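Local structure of CTP:phosphocholine Cytidylyltransferase (Streptococcus pneumoniae, 1JYK) at residues 190-195 and 220-225; 106-111 and 198-203; 75-80 and 112-117; 36-41 and 46-51. The protein probably catalyses the transfer of the cytidylyl group of CTP to phosphocholine, forming CDP-choline and releasing pyrophosphate. All coordinates share one frame; numbering follows the deposited sequence.

Contact 1 of 4, residues 190-195 and 220-225; sequences AEKIVS and KELDVY
One flank of helix 187-201 meets the link into strand 224-228 through Lys192 and Leu222, whose side chains run antiparallel, side by side. Leu222 CD2 comes to 3.5 Å from Lys192 CB and 3.9 Å from Lys192 CD, packing along the aliphatic part of the lysine. Beyond that point the lysine chain bends (chi3 139°), and Lys192 NZ donates to Glu221 O at 2.8 Å. The ammonium lies in the plane of this carbonyl, with a C=O...N angle of 150°. Here the 3-10 segment at 220-221 runs out and the chain goes on towards strand 224-228, which pairs in parallel with strand 142-149 in the large mixed sheet. The carboxylate of Glu221 is not the group being gripped: its OE1 stays 4.8 Å from Lys192 NZ, so any attraction between the two charges probably acts only at a distance. On the buried side Ile193 lies square across Leu222, with Ile193 CG1 4.0 Å from Leu222 CD1. Leu222 also touches Thr189 and Phe196 of the same helix, while Ile193 also touches Trp185 on strand 182-185.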
loop_
_atom_site.group_PDB
_atom_site.type_symbol
_atom_site.label_atom_id
_atom_site.label_comp_id
_atom_site.label_asym_id
_atom_site.label_seq_id
_atom_site.Cartn_x
_atom_site.Cartn_y
_atom_site.Cartn_z
ATOM N N ALA A 190 -5.497 5.701 -13.368
ATOM C CA ALA A 190 -4.713 4.475 -13.515
ATOM C C ALA A 190 -4.151 4.353 -14.931
ATOM O O ALA A 190 -3.028 3.873 -15.132
ATOM C CB ALA A 190 -5.584 3.264 -13.195
ATOM N N GLU A 191 -4.941 4.784 -15.910
ATOM C CA GLU A 191 -4.526 4.719 -17.303
ATOM C C GLU A 191 -3.277 5.573 -17.496
ATOM O O GLU A 191 -2.312 5.147 -18.129
ATOM C CB GLU A 191 -5.653 5.216 -18.200
ATOM C CG GLU A 191 -5.415 4.967 -19.665
ATOM C CD GLU A 191 -6.448 5.649 -20.536
ATOM O OE1 GLU A 191 -6.763 6.829 -20.271
ATOM O OE2 GLU A 191 -6.947 5.006 -21.485
ATOM N N LYS A 192 -3.290 6.778 -16.937
ATOM C CA LYS A 192 -2.142 7.669 -17.050
ATOM C C LYS A 192 -0.942 7.063 -16.335
ATOM O O LYS A 192 0.170 7.075 -16.854
ATOM C CB LYS A 192 -2.462 9.038 -16.442
ATOM C CG LYS A 192 -3.471 9.840 -17.248
ATOM C CD LYS A 192 -3.516 11.287 -16.791
ATOM C CE LYS A 192 -3.621 12.228 -17.974
ATOM N NZ LYS A 192 -3.982 13.604 -17.546
ATOM N N ILE A 193 -1.169 6.535 -15.139
ATOM C CA ILE A 193 -0.086 5.939 -14.374
ATOM C C ILE A 193 0.539 4.731 -15.097
ATOM O O ILE A 193 1.753 4.534 -15.040
ATOM C CB ILE A 193 -0.579 5.522 -12.967
ATOM C CG1 ILE A 193 -0.802 6.776 -12.121
ATOM C CG2 ILE A 193 0.436 4.604 -12.284
ATOM C CD1 ILE A 193 -1.676 6.548 -10.891
ATOM N N VAL A 194 -0.276 3.930 -15.783
ATOM C CA VAL A 194 0.264 2.766 -16.484
ATOM C C VAL A 194 1.202 3.225 -17.601
ATOM O O VAL A 194 2.248 2.616 -17.839
ATOM C CB VAL A 194 -0.856 1.873 -17.078
ATOM C CG1 VAL A 194 -0.251 0.824 -18.008
ATOM C CG2 VAL A 194 -1.631 1.186 -15.950
ATOM N N SER A 195 0.831 4.304 -18.278
ATOM C CA SER A 195 1.671 4.824 -19.346
ATOM C C SER A 195 3.005 5.296 -18.756
ATOM O O SER A 195 4.067 5.115 -19.364
ATOM C CB SER A 195 0.956 5.968 -20.069
ATOM O OG SER A 195 1.072 7.179 -19.347
ATOM N N LYS A 220 1.484 16.653 -11.653
ATOM C CA LYS A 220 0.861 17.711 -12.445
ATOM C C LYS A 220 -0.086 17.184 -13.519
ATOM O O LYS A 220 -0.896 17.936 -14.060
ATOM C CB LYS A 220 1.942 18.586 -13.094
ATOM C CG LYS A 220 3.380 18.268 -12.645
ATOM C CD LYS A 220 3.765 16.815 -12.942
ATOM C CE LYS A 220 5.103 16.412 -12.326
ATOM N NZ LYS A 220 5.348 16.947 -10.957
ATOM N N GLU A 221 0.005 15.894 -13.823
ATOM C CA GLU A 221 -0.856 15.281 -14.837
ATOM C C GLU A 221 -1.981 14.446 -14.236
ATOM O O GLU A 221 -2.845 13.955 -14.962
ATOM C CB GLU A 221 -0.042 14.362 -15.747
ATOM C CG GLU A 221 1.288 14.921 -16.165
ATOM C CD GLU A 221 1.125 16.058 -17.134
ATOM O OE1 GLU A 221 0.188 15.993 -17.959
ATOM O OE2 GLU A 221 1.929 17.014 -17.066
ATOM N N LEU A 222 -1.970 14.282 -12.920
ATOM C CA LEU A 222 -2.969 13.452 -12.272
ATOM C C LEU A 222 -3.883 14.189 -11.315
ATOM O O LEU A 222 -3.502 15.191 -10.717
ATOM C CB LEU A 222 -2.274 12.308 -11.532
ATOM C CG LEU A 222 -1.243 11.510 -12.338
ATOM C CD1 LEU A 222 -0.355 10.697 -11.397
ATOM C CD2 LEU A 222 -1.964 10.614 -13.331
ATOM N N ASP A 223 -5.101 13.677 -11.185
ATOM C CA ASP A 223 -6.094 14.244 -10.280
ATOM C C ASP A 223 -6.255 13.246 -9.136
ATOM O O ASP A 223 -6.874 12.189 -9.305
ATOM C CB ASP A 223 -7.434 14.434 -10.994
ATOM C CG ASP A 223 -7.380 15.511 -12.063
ATOM O OD1 ASP A 223 -6.463 16.359 -12.025
ATOM O OD2 ASP A 223 -8.258 15.508 -12.946
ATOM N N VAL A 224 -5.678 13.580 -7.988
ATOM C CA VAL A 224 -5.745 12.726 -6.806
ATOM C C VAL A 224 -6.187 13.577 -5.627
ATOM O O VAL A 224 -5.813 14.744 -5.516
ATOM C CB VAL A 224 -4.375 12.100 -6.472
ATOM C CG1 VAL A 224 -4.570 10.860 -5.590
ATOM C CG2 VAL A 224 -3.628 11.762 -7.764
ATOM N N TYR A 225 -6.972 12.987 -4.742
ATOM C CA TYR A 225 -7.470 13.720 -3.601
ATOM C C TYR A 225 -7.050 13.106 -2.286
ATOM O O TYR A 225 -6.627 11.957 -2.237
ATOM C CB TYR A 225 -8.986 13.819 -3.699
ATOM C CG TYR A 225 -9.401 14.583 -4.922
ATOM C CD1 TYR A 225 -9.401 13.978 -6.177
ATOM C CD2 TYR A 225 -9.754 15.931 -4.837
ATOM C CE1 TYR A 225 -9.744 14.696 -7.314
ATOM C CE2 TYR A 225 -10.096 16.655 -5.967
ATOM C CZ TYR A 225 -10.090 16.032 -7.198
ATOM O OH TYR A 225 -10.446 16.745 -8.314
#

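Contact 2 of 4, residues 106-111 and 198-203; sequences NNFYSL and DKAYVS
Apolar packing comes first: Phe108, at the start of helix 108-112, points its ring at the last turn of helix 187-201. Its CE2 lies 3.9 Å from Ala200 CB, and its CZ is 4.0 Å from Tyr201 CB. CG of Phe108 is carried opposite its own backbone N (chi1 153°), which sends the far end of the ring across to the other helix, where its side chain stands roughly perpendicular to that of Tyr201. Met214 of helix 213-216 touches both Phe108 and Ala200 and extends this buried patch.

The second kind is aromatic. The rings of Tyr109 and Tyr201 are inclined by only 29°, but they are slid so far apart that they barely overlap, with centroids 5.9 Å from each other. Contact is made near their outer ends: Tyr109 CE1 is 3.6 Å from Tyr201 OH and 3.8 Å from Tyr201 CE1. Each ring has another aromatic neighbour set edge-to-face, Tyr105 for Tyr109 and Phe206 for Tyr201.

With the phenol oxygens, Tyr109 OH and Tyr201 OH, 4.1 Å apart and no polar bond between the two segments, the join rests on dispersion and shape.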
loop_
_atom_site.group_PDB
_atom_site.type_symbol
_atom_site.label_atom_id
_atom_site.label_comp_id
_atom_site.label_asym_id
_atom_site.label_seq_id
_atom_site.Cartn_x
_atom_site.Cartn_y
_atom_site.Cartn_z
ATOM N N ASN A 106 12.962 -2.153 -6.471
ATOM C CA ASN A 106 12.128 -1.496 -5.478
ATOM C C ASN A 106 10.690 -1.887 -5.835
ATOM O O ASN A 106 10.466 -2.509 -6.877
ATOM C CB ASN A 106 12.320 0.015 -5.551
ATOM C CG ASN A 106 12.175 0.688 -4.205
ATOM O OD1 ASN A 106 11.455 0.206 -3.333
ATOM N ND2 ASN A 106 12.859 1.812 -4.028
ATOM N N ASN A 107 9.717 -1.515 -5.001
ATOM C CA ASN A 107 8.341 -1.926 -5.256
ATOM C C ASN A 107 7.606 -1.378 -6.476
ATOM O O ASN A 107 6.424 -1.670 -6.668
ATOM C CB ASN A 107 7.490 -1.769 -3.979
ATOM C CG ASN A 107 7.124 -0.329 -3.663
ATOM O OD1 ASN A 107 7.374 0.591 -4.437
ATOM N ND2 ASN A 107 6.515 -0.137 -2.502
ATOM N N PHE A 108 8.295 -0.599 -7.309
ATOM C CA PHE A 108 7.691 -0.093 -8.544
ATOM C C PHE A 108 7.339 -1.344 -9.358
ATOM O O PHE A 108 6.290 -1.434 -10.001
ATOM C CB PHE A 108 8.715 0.744 -9.336
ATOM C CG PHE A 108 8.475 0.768 -10.840
ATOM C CD1 PHE A 108 8.951 -0.251 -11.663
ATOM C CD2 PHE A 108 7.785 1.818 -11.430
ATOM C CE1 PHE A 108 8.735 -0.218 -13.054
ATOM C CE2 PHE A 108 7.565 1.860 -12.819
ATOM C CZ PHE A 108 8.041 0.841 -13.629
ATOM N N TYR A 109 8.246 -2.315 -9.311
ATOM C CA TYR A 109 8.084 -3.553 -10.054
ATOM C C TYR A 109 6.930 -4.418 -9.542
ATOM O O TYR A 109 6.309 -5.156 -10.309
ATOM C CB TYR A 109 9.399 -4.337 -10.037
ATOM C CG TYR A 109 9.414 -5.484 -11.010
ATOM C CD1 TYR A 109 9.312 -5.266 -12.386
ATOM C CD2 TYR A 109 9.472 -6.797 -10.552
ATOM C CE1 TYR A 109 9.263 -6.338 -13.283
ATOM C CE2 TYR A 109 9.424 -7.873 -11.433
ATOM C CZ TYR A 109 9.319 -7.640 -12.794
ATOM O OH TYR A 109 9.262 -8.714 -13.655
ATOM N N SER A 110 6.642 -4.333 -8.250
ATOM C CA SER A 110 5.536 -5.094 -7.692
ATOM C C SER A 110 4.252 -4.616 -8.360
ATOM O O SER A 110 3.403 -5.415 -8.748
ATOM C CB SER A 110 5.457 -4.873 -6.189
ATOM O OG SER A 110 6.412 -5.677 -5.520
ATOM N N LEU A 111 4.110 -3.302 -8.494
ATOM C CA LEU A 111 2.930 -2.754 -9.139
ATOM C C LEU A 111 2.994 -2.995 -10.651
ATOM O O LEU A 111 1.956 -3.179 -11.292
ATOM C CB LEU A 111 2.800 -1.255 -8.854
ATOM C CG LEU A 111 1.497 -0.606 -9.346
ATOM C CD1 LEU A 111 0.289 -1.321 -8.755
ATOM C CD2 LEU A 111 1.485 0.857 -8.951
ATOM N N ASP A 198 4.956 2.113 -17.953
ATOM C CA ASP A 198 5.516 1.518 -19.167
ATOM C C ASP A 198 6.783 2.263 -19.541
ATOM O O ASP A 198 7.830 1.658 -19.753
ATOM C CB ASP A 198 4.527 1.615 -20.328
ATOM C CG ASP A 198 3.347 0.677 -20.174
ATOM O OD1 ASP A 198 2.317 0.926 -20.829
ATOM O OD2 ASP A 198 3.445 -0.302 -19.404
ATOM N N LYS A 199 6.679 3.587 -19.606
ATOM C CA LYS A 199 7.816 4.434 -19.959
ATOM C C LYS A 199 9.012 4.261 -19.033
ATOM O O LYS A 199 10.146 4.163 -19.497
ATOM C CB LYS A 199 7.398 5.912 -19.977
ATOM C CG LYS A 199 8.537 6.886 -20.289
ATOM C CD LYS A 199 8.099 8.336 -20.085
ATOM C CE LYS A 199 7.230 8.832 -21.244
ATOM N NZ LYS A 199 7.279 10.318 -21.399
ATOM N N ALA A 200 8.771 4.226 -17.725
ATOM C CA ALA A 200 9.863 4.071 -16.773
ATOM C C ALA A 200 10.539 2.709 -16.899
ATOM O O ALA A 200 11.770 2.611 -16.865
ATOM C CB ALA A 200 9.345 4.266 -15.350
ATOM N N TYR A 201 9.734 1.660 -17.046
ATOM C CA TYR A 201 10.252 0.299 -17.152
ATOM C C TYR A 201 11.137 0.096 -18.384
ATOM O O TYR A 201 12.083 -0.694 -18.355
ATOM C CB TYR A 201 9.088 -0.691 -17.189
ATOM C CG TYR A 201 9.488 -2.150 -17.072
ATOM C CD1 TYR A 201 10.246 -2.606 -15.991
ATOM C CD2 TYR A 201 9.084 -3.082 -18.033
ATOM C CE1 TYR A 201 10.592 -3.956 -15.866
ATOM C CE2 TYR A 201 9.422 -4.432 -17.919
ATOM C CZ TYR A 201 10.174 -4.864 -16.834
ATOM O OH TYR A 201 10.502 -6.196 -16.703
ATOM N N VAL A 202 10.837 0.813 -19.461
ATOM C CA VAL A 202 11.613 0.669 -20.691
ATOM C C VAL A 202 12.615 1.781 -20.983
ATOM O O VAL A 202 13.134 1.865 -22.099
ATOM C CB VAL A 202 10.691 0.555 -21.904
ATOM C CG1 VAL A 202 10.075 -0.820 -21.946
ATOM C CG2 VAL A 202 9.623 1.614 -21.843
ATOM N N SER A 203 12.885 2.626 -19.991
ATOM C CA SER A 203 13.816 3.731 -20.162
ATOM C C SER A 203 15.034 3.590 -19.260
ATOM O O SER A 203 15.829 4.521 -19.128
ATOM C CB SER A 203 13.105 5.055 -19.882
ATOM O OG SER A 203 12.120 5.306 -20.867
#

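Contact 3 of 4, residues 75-80 and 112-117; sequences IIIVGY and YLVKEE
Ile75, Ile77 and Val114 bury most of the surface between strand 74-78 and the loop that follows helix 108-112. The strand belongs to the parallel part of the alpha/beta nucleotidyltransferase sheet, flanked by strands 27-32 and 95-98, and its alternation turns Ile75 and Ile77 to the same face while Ile76 points away from the loop. A type I turn from Tyr112 to Lys115, with Lys115 N bonded to Tyr112 O at 3.1 Å, presents Val114 to that face.

Ile77 and Val114 meet end-on through their methyl groups. The isoleucine folds at chi2 (-50°), placing its CD1 3.7 Å from Val114 CG1, and the other branch, Val114 CG2, lies 4.0 Å from the same Ile77 CD1. Ile75 instead lies alongside the valine, pointing the opposite way, where Ile75 CG2 meets Val114 CG1 at 4.0 Å. One valine methyl is thus shared by both isoleucines, and Val114 also touches Ile29 on strand 27-32.

The far end of Ile75 is used for Glu117, the two side chains set nearly perpendicular. Glu117 OE2 makes a long, weak ion pair with Arg95 NH2. The glutamate is kinked at chi2 (-89°), and this bend lets Ile75 CD1 pack on the stem and the acid group together, 3.8 Å from Glu117 CG and 3.7 Å from Glu117 CD.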
loop_
_atom_site.group_PDB
_atom_site.type_symbol
_atom_site.label_atom_id
_atom_site.label_comp_id
_atom_site.label_asym_id
_atom_site.label_seq_id
_atom_site.Cartn_x
_atom_site.Cartn_y
_atom_site.Cartn_z
ATOM N N ILE A 75 -5.757 -9.118 -4.964
ATOM C CA ILE A 75 -4.506 -9.607 -5.526
ATOM C C ILE A 75 -3.376 -9.276 -4.557
ATOM O O ILE A 75 -3.227 -8.128 -4.129
ATOM C CB ILE A 75 -4.202 -8.941 -6.896
ATOM C CG1 ILE A 75 -5.384 -9.150 -7.853
ATOM C CG2 ILE A 75 -2.929 -9.523 -7.494
ATOM C CD1 ILE A 75 -5.304 -8.330 -9.137
ATOM N N ILE A 76 -2.589 -10.282 -4.195
ATOM C CA ILE A 76 -1.485 -10.067 -3.278
ATOM C C ILE A 76 -0.157 -10.310 -3.980
ATOM O O ILE A 76 0.058 -11.375 -4.564
ATOM C CB ILE A 76 -1.585 -11.000 -2.053
ATOM C CG1 ILE A 76 -2.969 -10.872 -1.418
ATOM C CG2 ILE A 76 -0.492 -10.662 -1.049
ATOM C CD1 ILE A 76 -3.167 -11.754 -0.211
ATOM N N ILE A 77 0.722 -9.312 -3.944
ATOM C CA ILE A 77 2.037 -9.444 -4.543
ATOM C C ILE A 77 2.938 -10.104 -3.497
ATOM O O ILE A 77 3.173 -9.543 -2.426
ATOM C CB ILE A 77 2.637 -8.070 -4.926
ATOM C CG1 ILE A 77 1.624 -7.249 -5.733
ATOM C CG2 ILE A 77 3.919 -8.282 -5.721
ATOM C CD1 ILE A 77 1.000 -8.000 -6.898
ATOM N N VAL A 78 3.435 -11.297 -3.809
ATOM C CA VAL A 78 4.297 -12.028 -2.888
ATOM C C VAL A 78 5.688 -12.227 -3.478
ATOM O O VAL A 78 5.878 -12.128 -4.695
ATOM C CB VAL A 78 3.688 -13.426 -2.524
ATOM C CG1 VAL A 78 2.301 -13.249 -1.923
ATOM C CG2 VAL A 78 3.616 -14.323 -3.764
ATOM N N GLY A 79 6.656 -12.499 -2.609
ATOM C CA GLY A 79 8.021 -12.716 -3.053
ATOM C C GLY A 79 8.795 -13.454 -1.979
ATOM O O GLY A 79 8.974 -14.675 -2.051
ATOM N N TYR A 80 9.241 -12.703 -0.978
ATOM C CA TYR A 80 9.990 -13.248 0.146
ATOM C C TYR A 80 9.109 -14.237 0.924
ATOM O O TYR A 80 8.019 -13.875 1.373
ATOM C CB TYR A 80 10.420 -12.096 1.056
ATOM C CG TYR A 80 11.171 -12.521 2.290
ATOM C CD1 TYR A 80 10.693 -12.204 3.564
ATOM C CD2 TYR A 80 12.369 -13.225 2.192
ATOM C CE1 TYR A 80 11.390 -12.575 4.707
ATOM C CE2 TYR A 80 13.075 -13.603 3.327
ATOM C CZ TYR A 80 12.580 -13.276 4.582
ATOM O OH TYR A 80 13.268 -13.655 5.712
ATOM N N TYR A 112 4.200 -2.988 -11.221
ATOM C CA TYR A 112 4.348 -3.230 -12.660
ATOM C C TYR A 112 3.698 -4.560 -13.054
ATOM O O TYR A 112 2.974 -4.641 -14.052
ATOM C CB TYR A 112 5.825 -3.268 -13.073
ATOM C CG TYR A 112 5.991 -3.567 -14.546
ATOM C CD1 TYR A 112 5.832 -2.558 -15.499
ATOM C CD2 TYR A 112 6.204 -4.870 -14.998
ATOM C CE1 TYR A 112 5.872 -2.833 -16.870
ATOM C CE2 TYR A 112 6.244 -5.163 -16.371
ATOM C CZ TYR A 112 6.073 -4.136 -17.302
ATOM O OH TYR A 112 6.085 -4.404 -18.662
ATOM N N LEU A 113 3.955 -5.593 -12.250
ATOM C CA LEU A 113 3.423 -6.931 -12.498
ATOM C C LEU A 113 1.898 -6.996 -12.590
ATOM O O LEU A 113 1.357 -7.905 -13.211
ATOM C CB LEU A 113 3.926 -7.895 -11.419
ATOM C CG LEU A 113 5.441 -8.122 -11.452
ATOM C CD1 LEU A 113 5.901 -8.770 -10.155
ATOM C CD2 LEU A 113 5.800 -8.995 -12.646
ATOM N N VAL A 114 1.204 -6.038 -11.985
ATOM C CA VAL A 114 -0.258 -6.022 -12.039
ATOM C C VAL A 114 -0.778 -4.672 -12.526
ATOM O O VAL A 114 -1.908 -4.284 -12.227
ATOM C CB VAL A 114 -0.878 -6.326 -10.641
ATOM C CG1 VAL A 114 -0.601 -7.769 -10.255
ATOM C CG2 VAL A 114 -0.304 -5.380 -9.590
ATOM N N LYS A 115 0.041 -3.972 -13.308
ATOM C CA LYS A 115 -0.331 -2.653 -13.795
ATOM C C LYS A 115 -1.692 -2.574 -14.464
ATOM O O LYS A 115 -2.408 -1.587 -14.295
ATOM C CB LYS A 115 0.745 -2.110 -14.743
ATOM C CG LYS A 115 0.886 -2.852 -16.063
ATOM C CD LYS A 115 2.201 -2.472 -16.734
ATOM C CE LYS A 115 2.375 -3.172 -18.070
ATOM N NZ LYS A 115 1.697 -2.426 -19.155
ATOM N N GLU A 116 -2.067 -3.602 -15.210
ATOM C CA GLU A 116 -3.355 -3.562 -15.889
ATOM C C GLU A 116 -4.537 -3.752 -14.933
ATOM O O GLU A 116 -5.693 -3.650 -15.335
ATOM C CB GLU A 116 -3.388 -4.605 -17.011
ATOM C CG GLU A 116 -2.202 -4.503 -17.999
ATOM C CD GLU A 116 -2.040 -3.116 -18.647
ATOM O OE1 GLU A 116 -3.048 -2.395 -18.808
ATOM O OE2 GLU A 116 -0.900 -2.744 -19.002
ATOM N N GLU A 117 -4.243 -4.011 -13.664
ATOM C CA GLU A 117 -5.282 -4.203 -12.655
ATOM C C GLU A 117 -5.453 -2.952 -11.798
ATOM O O GLU A 117 -6.312 -2.906 -10.922
ATOM C CB GLU A 117 -4.908 -5.371 -11.744
ATOM C CG GLU A 117 -4.622 -6.660 -12.481
ATOM C CD GLU A 117 -5.872 -7.492 -12.691
ATOM O OE1 GLU A 117 -6.968 -7.045 -12.288
ATOM O OE2 GLU A 117 -5.759 -8.601 -13.256
#

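Contact 4 of 4, residues 36-41 and 46-51; sequences GTRLRP and TPKALV
Lys48 reaches from its own 3-10 turn, 48-50, across the loop at Gly36, Arg38 and Leu39. Its first torsion (chi1 70°) puts CG between the backbone N and the carbonyl carbon, and from there the chain is fully extended, so the ammonium is carried well away from its backbone. Near the root, Lys48 CB is met by Leu39 CD1 at 3.6 Å, the buried leucine set crosswise to the lysine. Midway along, Lys48 CD passes Gly36 CA at 3.8 Å. Having no side chain, the glycine lets the lysine run close over the backbone; it adopts positive phi (57°) and starts the 3-10 turn 37-39, its O accepting Leu39 N at 2.9 Å as well as Thr43 OG1.

Arg38 has the same kind of first torsion (chi1 73°) and is likewise stretched out, bringing its NH2 to 4.3 Å from Lys48 NZ. The two cations converge on a common anion: each makes a salt bridge to Asp127 OD2, which probably offsets their mutual charge and fixes both ends. Arg38 NE has in addition a long, weak pairing with Asp238.

Gly36, Thr37 and Arg38 end the G-x-G-T-R stretch, and Pro47-Lys48 is the Pro-Lys pair closing the signature of the family that includes the sugar-phosphate nucleotidylyltransferases; in relatives this loop wraps the nucleotide's phosphates, consistent with a role at the triphosphate here.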
loop_
_atom_site.group_PDB
_atom_site.type_symbol
_atom_site.label_atom_id
_atom_site.label_comp_id
_atom_site.label_asym_id
_atom_site.label_seq_id
_atom_site.Cartn_x
_atom_site.Cartn_y
_atom_site.Cartn_z
ATOM N N GLY A 36 11.235 -6.764 4.373
ATOM C CA GLY A 36 10.893 -6.257 5.695
ATOM C C GLY A 36 12.062 -6.303 6.664
ATOM O O GLY A 36 11.886 -6.507 7.867
ATOM N N THR A 37 13.264 -6.106 6.133
ATOM C CA THR A 37 14.492 -6.124 6.925
ATOM C C THR A 37 14.440 -5.267 8.189
ATOM O O THR A 37 14.934 -5.679 9.245
ATOM C CB THR A 37 15.680 -5.653 6.076
ATOM O OG1 THR A 37 15.763 -6.458 4.894
ATOM C CG2 THR A 37 16.977 -5.764 6.861
ATOM N N ARG A 38 13.849 -4.081 8.081
ATOM C CA ARG A 38 13.749 -3.165 9.217
ATOM C C ARG A 38 12.928 -3.725 10.389
ATOM O O ARG A 38 13.004 -3.209 11.508
ATOM C CB ARG A 38 13.142 -1.833 8.761
ATOM C CG ARG A 38 11.649 -1.916 8.475
ATOM C CD ARG A 38 11.014 -0.546 8.264
ATOM N NE ARG A 38 9.581 -0.568 7.928
ATOM C CZ ARG A 38 8.811 -1.655 7.795
ATOM N NH1 ARG A 38 9.296 -2.881 7.963
ATOM N NH2 ARG A 38 7.528 -1.509 7.487
ATOM N N LEU A 39 12.153 -4.776 10.138
ATOM C CA LEU A 39 11.331 -5.353 11.191
ATOM C C LEU A 39 12.023 -6.475 11.943
ATOM O O LEU A 39 11.415 -7.114 12.799
ATOM C CB LEU A 39 10.011 -5.864 10.614
ATOM C CG LEU A 39 9.101 -4.805 9.994
ATOM C CD1 LEU A 39 7.812 -5.454 9.527
ATOM C CD2 LEU A 39 8.813 -3.715 11.011
ATOM N N ARG A 40 13.291 -6.716 11.629
ATOM C CA ARG A 40 14.046 -7.771 12.305
ATOM C C ARG A 40 13.876 -7.654 13.823
ATOM O O ARG A 40 13.836 -6.549 14.367
ATOM C CB ARG A 40 15.529 -7.680 11.925
ATOM C CG ARG A 40 16.489 -7.430 13.094
ATOM C CD ARG A 40 16.955 -8.738 13.763
ATOM N NE ARG A 40 17.111 -9.843 12.815
ATOM C CZ ARG A 40 17.359 -11.109 13.154
ATOM N NH1 ARG A 40 17.486 -11.453 14.425
ATOM N NH2 ARG A 40 17.486 -12.034 12.214
ATOM N N PRO A 41 13.790 -8.791 14.539
ATOM C CA PRO A 41 13.822 -10.203 14.125
ATOM C C PRO A 41 12.499 -10.803 13.620
ATOM O O PRO A 41 12.436 -11.991 13.301
ATOM C CB PRO A 41 14.273 -10.912 15.392
ATOM C CG PRO A 41 13.568 -10.120 16.470
ATOM C CD PRO A 41 13.642 -8.673 16.004
ATOM N N THR A 46 9.557 -15.080 8.826
ATOM C CA THR A 46 8.162 -14.783 8.543
ATOM C C THR A 46 8.056 -13.540 7.686
ATOM O O THR A 46 8.682 -12.525 7.984
ATOM C CB THR A 46 7.376 -14.516 9.831
ATOM O OG1 THR A 46 7.521 -15.625 10.715
ATOM C CG2 THR A 46 5.902 -14.296 9.519
ATOM N N PRO A 47 7.284 -13.611 6.589
ATOM C CA PRO A 47 7.156 -12.413 5.752
ATOM C C PRO A 47 6.405 -11.372 6.594
ATOM O O PRO A 47 5.541 -11.729 7.400
ATOM C CB PRO A 47 6.357 -12.901 4.543
ATOM C CG PRO A 47 5.657 -14.139 5.016
ATOM C CD PRO A 47 6.525 -14.756 6.058
ATOM N N LYS A 48 6.725 -10.095 6.425
ATOM C CA LYS A 48 6.074 -9.086 7.245
ATOM C C LYS A 48 4.548 -9.061 7.169
ATOM O O LYS A 48 3.892 -8.729 8.157
ATOM C CB LYS A 48 6.658 -7.697 6.955
ATOM C CG LYS A 48 6.318 -7.121 5.618
ATOM C CD LYS A 48 7.173 -5.898 5.350
ATOM C CE LYS A 48 6.832 -5.285 4.006
ATOM N NZ LYS A 48 7.283 -3.874 3.924
ATOM N N ALA A 49 3.976 -9.424 6.022
ATOM C CA ALA A 49 2.518 -9.429 5.881
ATOM C C ALA A 49 1.883 -10.507 6.754
ATOM O O ALA A 49 0.690 -10.440 7.073
ATOM C CB ALA A 49 2.120 -9.652 4.417
ATOM N N LEU A 50 2.682 -11.495 7.143
ATOM C CA LEU A 50 2.174 -12.593 7.958
ATOM C C LEU A 50 2.604 -12.546 9.430
ATOM O O LEU A 50 2.361 -13.489 10.189
ATOM C CB LEU A 50 2.559 -13.932 7.317
ATOM C CG LEU A 50 1.968 -14.154 5.913
ATOM C CD1 LEU A 50 2.364 -15.538 5.423
ATOM C CD2 LEU A 50 0.446 -14.017 5.928
ATOM N N VAL A 51 3.244 -11.452 9.833
ATOM C CA VAL A 51 3.641 -11.292 11.225
ATOM C C VAL A 51 2.305 -11.207 11.977
ATOM O O VAL A 51 1.372 -10.535 11.528
ATOM C CB VAL A 51 4.472 -9.992 11.421
ATOM C CG1 VAL A 51 4.447 -9.555 12.878
ATOM C CG2 VAL A 51 5.906 -10.235 10.985
#

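How the contacts relate
From the N terminus, contact 4 closes first, a short loop between strands 27-32 and 52-53, in series with everything after it. Contact 3 then joins strand 74-78 to the loop behind helix 108-112. Contact 2 starts inside that span, at 106-111, and runs on to 198-203, so it crosses contact 3; contact 1, from 190-195 to 220-225, crosses contact 2 in turn, both using helix 187-201. Neighbours touch directly: Asp198 bridges to Lys115 between contacts 2 and 3, Val194 packs on Lys115 between 1 and 3, and the backbone O of Tyr80 packs on Pro47 between 3 and 4. Contacts 1 and 4 lie on opposite sides of the chain's centre.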